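Local coordinates for replication protein B (Plasmid RSF1010, PDB 3H20), which primes replication of the plasmid by joining nucleotides into a short strand on a single-stranded DNA template, releasing diphosphate, at residues 125-128 with 129-133; 190-193 with 194-198. One frame throughout, in Å; residues are numbered along the deposited sequence.

In the fold
Both contacts are local, one closing a helix, the other inside one, and they come in series along the chain: contact 1 ends helix 117-130, contact 2 lies in the middle of the long helix 179-206. Their centres are about 22 Å apart and their nearest atoms about 7 Å, so they do not touch, yet the two helices meet: Thr126 of contact 1 packs on Gln185 and Gln189, while Ile190 of contact 2 rests on Glu118 and Leu119. Contact 1 thus ends a helix against strand 73-79 of the primase domain, the Ala133 side chain about 12 Å from the bound diphosphate, whereas contact 2 lies on the surface of the long helix running out from that domain.

Contact 1 of 2, residues 125-128 with 129-133; sequences RTLA and SEYDA. With SO4 (sulfate ion), chain D.
Ala128 and Ala133 close the C-terminal end of helix 117-130 in a Schellman motif. Ala133 N reaches back to Ala128 O (2.8 Å) in the carbonyl plane, on a lone pair, while Asp132 N bonds weakly to Ser129 O (3.4 Å). Asp132, at positive phi (45°), is the C-prime residue of the motif. The methyl groups of Ala128 and Ala133 meet loosely at the closing turn, the Ala133 one resting on Val76 of strand 73-79. One turn earlier the bonding is still regular alpha helix: Ser129 N to Arg125 O (3.0 Å) and Glu130 N to Thr126 O (2.8 Å). Leu127, buried on Val74 and Val76, sends CD2 to the Tyr131 ring at CE2 (4.1 Å), its side chain running alongside the tyrosine. With CG anti to its own carbonyl carbon (chi1 -84°) and the chain extended beyond, Glu130 sets its carboxylate across two methyls, OE1 facing Leu127 CD2 (3.5 Å) and OE2 facing Thr126 CG2, and reaches a salt bridge with Arg92. With an alanine at Glu130, Arg92 would probably lose its salt-bridge partner, and the methyls of Thr126 and Leu127 the carboxylate lying across them. Tyr131 OH bonds to Glu90. Arg125 bends at chi3, its NH2 bonded to Gln122 OE1 earlier in the helix, and its NH1 makes a weak hydrogen bond, in the guanidinium plane, to O2 of a sulfate probably from the crystallisation liquor (3.3 Å).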
loop_
_atom_site.group_PDB
_atom_site.type_symbol
_atom_site.label_atom_id
_atom_site.label_comp_id
_atom_site.label_asym_id
_atom_site.label_seq_id
_atom_site.Cartn_x
_atom_site.Cartn_y
_atom_site.Cartn_z
ATOM N N ARG A 125 7.283 -1.999 -8.790
ATOM C CA ARG A 125 8.197 -1.739 -7.682
ATOM C C ARG A 125 9.607 -2.274 -7.966
ATOM O O ARG A 125 10.605 -1.630 -7.630
ATOM C CB ARG A 125 7.649 -2.338 -6.377
ATOM C CG ARG A 125 6.375 -1.658 -5.874
ATOM C CD ARG A 125 5.998 -2.113 -4.475
ATOM N NE ARG A 125 5.677 -3.540 -4.400
ATOM C CZ ARG A 125 4.486 -4.065 -4.679
ATOM N NH1 ARG A 125 3.474 -3.289 -5.063
ATOM N NH2 ARG A 125 4.305 -5.376 -4.567
ATOM N N THR A 126 9.675 -3.452 -8.590
ATOM C CA THR A 126 10.951 -4.092 -8.926
ATOM C C THR A 126 11.742 -3.251 -9.934
ATOM O O THR A 126 12.938 -3.002 -9.741
ATOM C CB THR A 126 10.730 -5.563 -9.420
ATOM O OG1 THR A 126 10.289 -6.364 -8.318
ATOM C CG2 THR A 126 12.003 -6.172 -9.991
ATOM N N LEU A 127 11.062 -2.783 -10.980
ATOM C CA LEU A 127 11.700 -1.973 -12.012
ATOM C C LEU A 127 12.104 -0.599 -11.482
ATOM O O LEU A 127 13.168 -0.086 -11.846
ATOM C CB LEU A 127 10.794 -1.837 -13.247
ATOM C CG LEU A 127 10.545 -3.093 -14.097
ATOM C CD1 LEU A 127 9.497 -2.826 -15.185
ATOM C CD2 LEU A 127 11.848 -3.620 -14.732
ATOM N N ALA A 128 11.273 -0.017 -10.609
ATOM C CA ALA A 128 11.612 1.264 -9.991
ATOM C C ALA A 128 12.874 1.120 -9.137
ATOM O O ALA A 128 13.738 2.001 -9.129
ATOM C CB ALA A 128 10.446 1.788 -9.164
ATOM N N SER A 129 12.975 -0.004 -8.429
ATOM C CA SER A 129 14.166 -0.327 -7.656
ATOM C C SER A 129 15.386 -0.607 -8.543
ATOM O O SER A 129 16.479 -0.091 -8.268
ATOM C CB SER A 129 13.898 -1.513 -6.721
ATOM O OG SER A 129 15.033 -1.775 -5.930
ATOM N N GLU A 130 15.201 -1.413 -9.594
ATOM C CA GLU A 130 16.285 -1.773 -10.521
ATOM C C GLU A 130 16.984 -0.549 -11.106
ATOM O O GLU A 130 18.208 -0.530 -11.214
ATOM C CB GLU A 130 15.776 -2.674 -11.666
ATOM C CG GLU A 130 15.709 -4.168 -11.321
ATOM C CD GLU A 130 15.188 -5.056 -12.469
ATOM O OE1 GLU A 130 15.079 -4.579 -13.620
ATOM O OE2 GLU A 130 14.884 -6.248 -12.203
ATOM N N TYR A 131 16.201 0.468 -11.468
ATOM C CA TYR A 131 16.716 1.644 -12.165
ATOM C C TYR A 131 16.663 2.930 -11.324
ATOM O O TYR A 131 16.784 4.024 -11.866
ATOM C CB TYR A 131 16.034 1.780 -13.554
ATOM C CG TYR A 131 16.223 0.504 -14.354
ATOM C CD1 TYR A 131 17.481 0.172 -14.865
ATOM C CD2 TYR A 131 15.176 -0.411 -14.527
ATOM C CE1 TYR A 131 17.692 -1.013 -15.560
ATOM C CE2 TYR A 131 15.380 -1.615 -15.233
ATOM C CZ TYR A 131 16.650 -1.904 -15.733
ATOM O OH TYR A 131 16.897 -3.077 -16.411
ATOM N N ASP A 132 16.514 2.775 -10.003
ATOM C CA ASP A 132 16.442 3.901 -9.040
ATOM C C ASP A 132 15.504 5.004 -9.573
ATOM O O ASP A 132 15.841 6.186 -9.589
ATOM C CB ASP A 132 17.859 4.429 -8.705
ATOM C CG ASP A 132 17.913 5.297 -7.431
ATOM O OD1 ASP A 132 16.961 5.324 -6.617
ATOM O OD2 ASP A 132 18.953 5.949 -7.235
ATOM N N ALA A 133 14.326 4.583 -10.025
ATOM C CA ALA A 133 13.300 5.488 -10.510
ATOM C C ALA A 133 12.397 5.949 -9.353
ATOM O O ALA A 133 12.690 5.673 -8.186
ATOM C CB ALA A 133 12.501 4.815 -11.620
HETATM S S SO4 D . -0.446 -2.321 -6.550
HETATM O O1 SO4 D . -1.181 -1.326 -5.765
HETATM O O2 SO4 D . 0.182 -3.311 -5.670
HETATM O O3 SO4 D . -1.362 -3.011 -7.453
HETATM O O4 SO4 D . 0.587 -1.640 -7.315
#

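Contact 2 of 2, residues 190-193 with 194-198; sequences IEQA and QRQQE
Arg195 folds back over the preceding turn of helix 179-206 and lays one face of its guanidinium on the backbone, with Gln192 CA and Glu191 O both beneath that face, toward its rim. CZ comes to 3.7 Å from Gln192 CA. Beyond it, NH2 lies 3.7 Å from Gln192 CB, and the Gln192 amide stands steeply to the guanidinium, their planes 74° apart. With CG anti to the carbonyl carbon (chi1 -73°) and a bend at chi3 (-62°), the arginine chain doubles back in this way. One turn apart, Gln192 and Gln196 run side by side, pointing the same way, and Gln196 CG packs on Gln192 O (3.5 Å). Gln194 keeps its chain extended beyond CG, which touches Ile190 O at 3.3 Å. Behind these side chains, four backbone bonds fix the spacing: Gln194 N to Ile190 O (2.9 Å), Arg195 N to Glu191 O, Gln196 N to Gln192 O (3.1 Å) and Gln197 N to Ala193 O. Farther out, Glu198 pairs with Arg201 and Arg202. Unbroken i to i+4 bonding beneath long polar side chains is the pattern of a surface alpha helix, here packed through Ile190 on Glu118 and Leu119 of helix 117-130 and exposed along most of the rest.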
loop_
_atom_site.group_PDB
_atom_site.type_symbol
_atom_site.label_atom_id
_atom_site.label_comp_id
_atom_site.label_asym_id
_atom_site.label_seq_id
_atom_site.Cartn_x
_atom_site.Cartn_y
_atom_site.Cartn_z
ATOM N N ILE A 190 6.457 -13.530 -4.565
ATOM C CA ILE A 190 5.167 -13.689 -3.879
ATOM C C ILE A 190 5.103 -15.043 -3.153
ATOM O O ILE A 190 4.679 -15.117 -1.995
ATOM C CB ILE A 190 3.969 -13.471 -4.853
ATOM C CG1 ILE A 190 3.936 -12.006 -5.321
ATOM C CG2 ILE A 190 2.650 -13.865 -4.197
ATOM C CD1 ILE A 190 3.112 -11.735 -6.604
ATOM N N GLU A 191 5.564 -16.101 -3.822
ATOM C CA GLU A 191 5.636 -17.429 -3.217
ATOM C C GLU A 191 6.525 -17.445 -1.970
ATOM O O GLU A 191 6.196 -18.099 -0.977
ATOM C CB GLU A 191 6.092 -18.473 -4.243
ATOM C CG GLU A 191 5.030 -18.792 -5.296
ATOM C CD GLU A 191 5.452 -19.871 -6.290
ATOM O OE1 GLU A 191 6.663 -19.999 -6.584
ATOM O OE2 GLU A 191 4.559 -20.593 -6.787
ATOM N N GLN A 192 7.630 -16.706 -2.023
ATOM C CA GLN A 192 8.541 -16.574 -0.888
ATOM C C GLN A 192 7.828 -15.902 0.287
ATOM O O GLN A 192 7.878 -16.399 1.414
ATOM C CB GLN A 192 9.791 -15.784 -1.303
ATOM C CG GLN A 192 10.737 -15.412 -0.173
ATOM C CD GLN A 192 11.703 -16.519 0.181
ATOM O OE1 GLN A 192 11.634 -17.088 1.265
ATOM N NE2 GLN A 192 12.621 -16.829 -0.735
ATOM N N ALA A 193 7.161 -14.781 0.007
ATOM C CA ALA A 193 6.396 -14.044 1.017
ATOM C C ALA A 193 5.347 -14.930 1.684
ATOM O O ALA A 193 5.159 -14.869 2.904
ATOM C CB ALA A 193 5.736 -12.793 0.390
ATOM N N GLN A 194 4.678 -15.755 0.879
ATOM C CA GLN A 194 3.654 -16.678 1.365
ATOM C C GLN A 194 4.227 -17.780 2.261
ATOM O O GLN A 194 3.571 -18.187 3.225
ATOM C CB GLN A 194 2.893 -17.304 0.195
ATOM C CG GLN A 194 1.974 -16.352 -0.537
ATOM C CD GLN A 194 1.252 -17.017 -1.694
ATOM O OE1 GLN A 194 1.854 -17.761 -2.475
ATOM N NE2 GLN A 194 -0.037 -16.743 -1.819
ATOM N N ARG A 195 5.435 -18.263 1.941
ATOM C CA ARG A 195 6.136 -19.232 2.796
ATOM C C ARG A 195 6.455 -18.631 4.164
ATOM O O ARG A 195 6.309 -19.303 5.188
ATOM C CB ARG A 195 7.425 -19.752 2.139
ATOM C CG ARG A 195 7.203 -20.731 0.988
ATOM C CD ARG A 195 8.487 -21.471 0.596
ATOM N NE ARG A 195 9.544 -20.579 0.110
ATOM C CZ ARG A 195 9.657 -20.139 -1.145
ATOM N NH1 ARG A 195 8.772 -20.491 -2.071
ATOM N NH2 ARG A 195 10.663 -19.338 -1.472
ATOM N N GLN A 196 6.894 -17.372 4.176
ATOM C CA GLN A 196 7.189 -16.671 5.430
ATOM C C GLN A 196 5.924 -16.441 6.254
ATOM O O GLN A 196 5.961 -16.494 7.491
ATOM C CB GLN A 196 7.909 -15.341 5.166
ATOM C CG GLN A 196 9.282 -15.477 4.520
ATOM C CD GLN A 196 10.208 -16.418 5.276
ATOM O OE1 GLN A 196 10.411 -16.284 6.485
ATOM N NE2 GLN A 196 10.777 -17.381 4.558
ATOM N N GLN A 197 4.812 -16.185 5.559
ATOM C CA GLN A 197 3.486 -16.073 6.175
ATOM C C GLN A 197 3.098 -17.386 6.867
ATOM O O GLN A 197 2.631 -17.381 8.015
ATOM C CB GLN A 197 2.444 -15.688 5.113
ATOM C CG GLN A 197 1.008 -15.507 5.618
ATOM C CD GLN A 197 0.024 -15.161 4.495
ATOM O OE1 GLN A 197 0.353 -15.257 3.302
ATOM N NE2 GLN A 197 -1.185 -14.751 4.872
ATOM N N GLU A 198 3.298 -18.501 6.166
ATOM C CA GLU A 198 3.008 -19.829 6.714
ATOM C C GLU A 198 3.907 -20.143 7.912
ATOM O O GLU A 198 3.451 -20.743 8.894
ATOM C CB GLU A 198 3.118 -20.910 5.626
ATOM C CG GLU A 198 2.928 -22.369 6.107
ATOM C CD GLU A 198 1.515 -22.701 6.600
ATOM O OE1 GLU A 198 0.587 -21.886 6.415
ATOM O OE2 GLU A 198 1.336 -23.800 7.176
#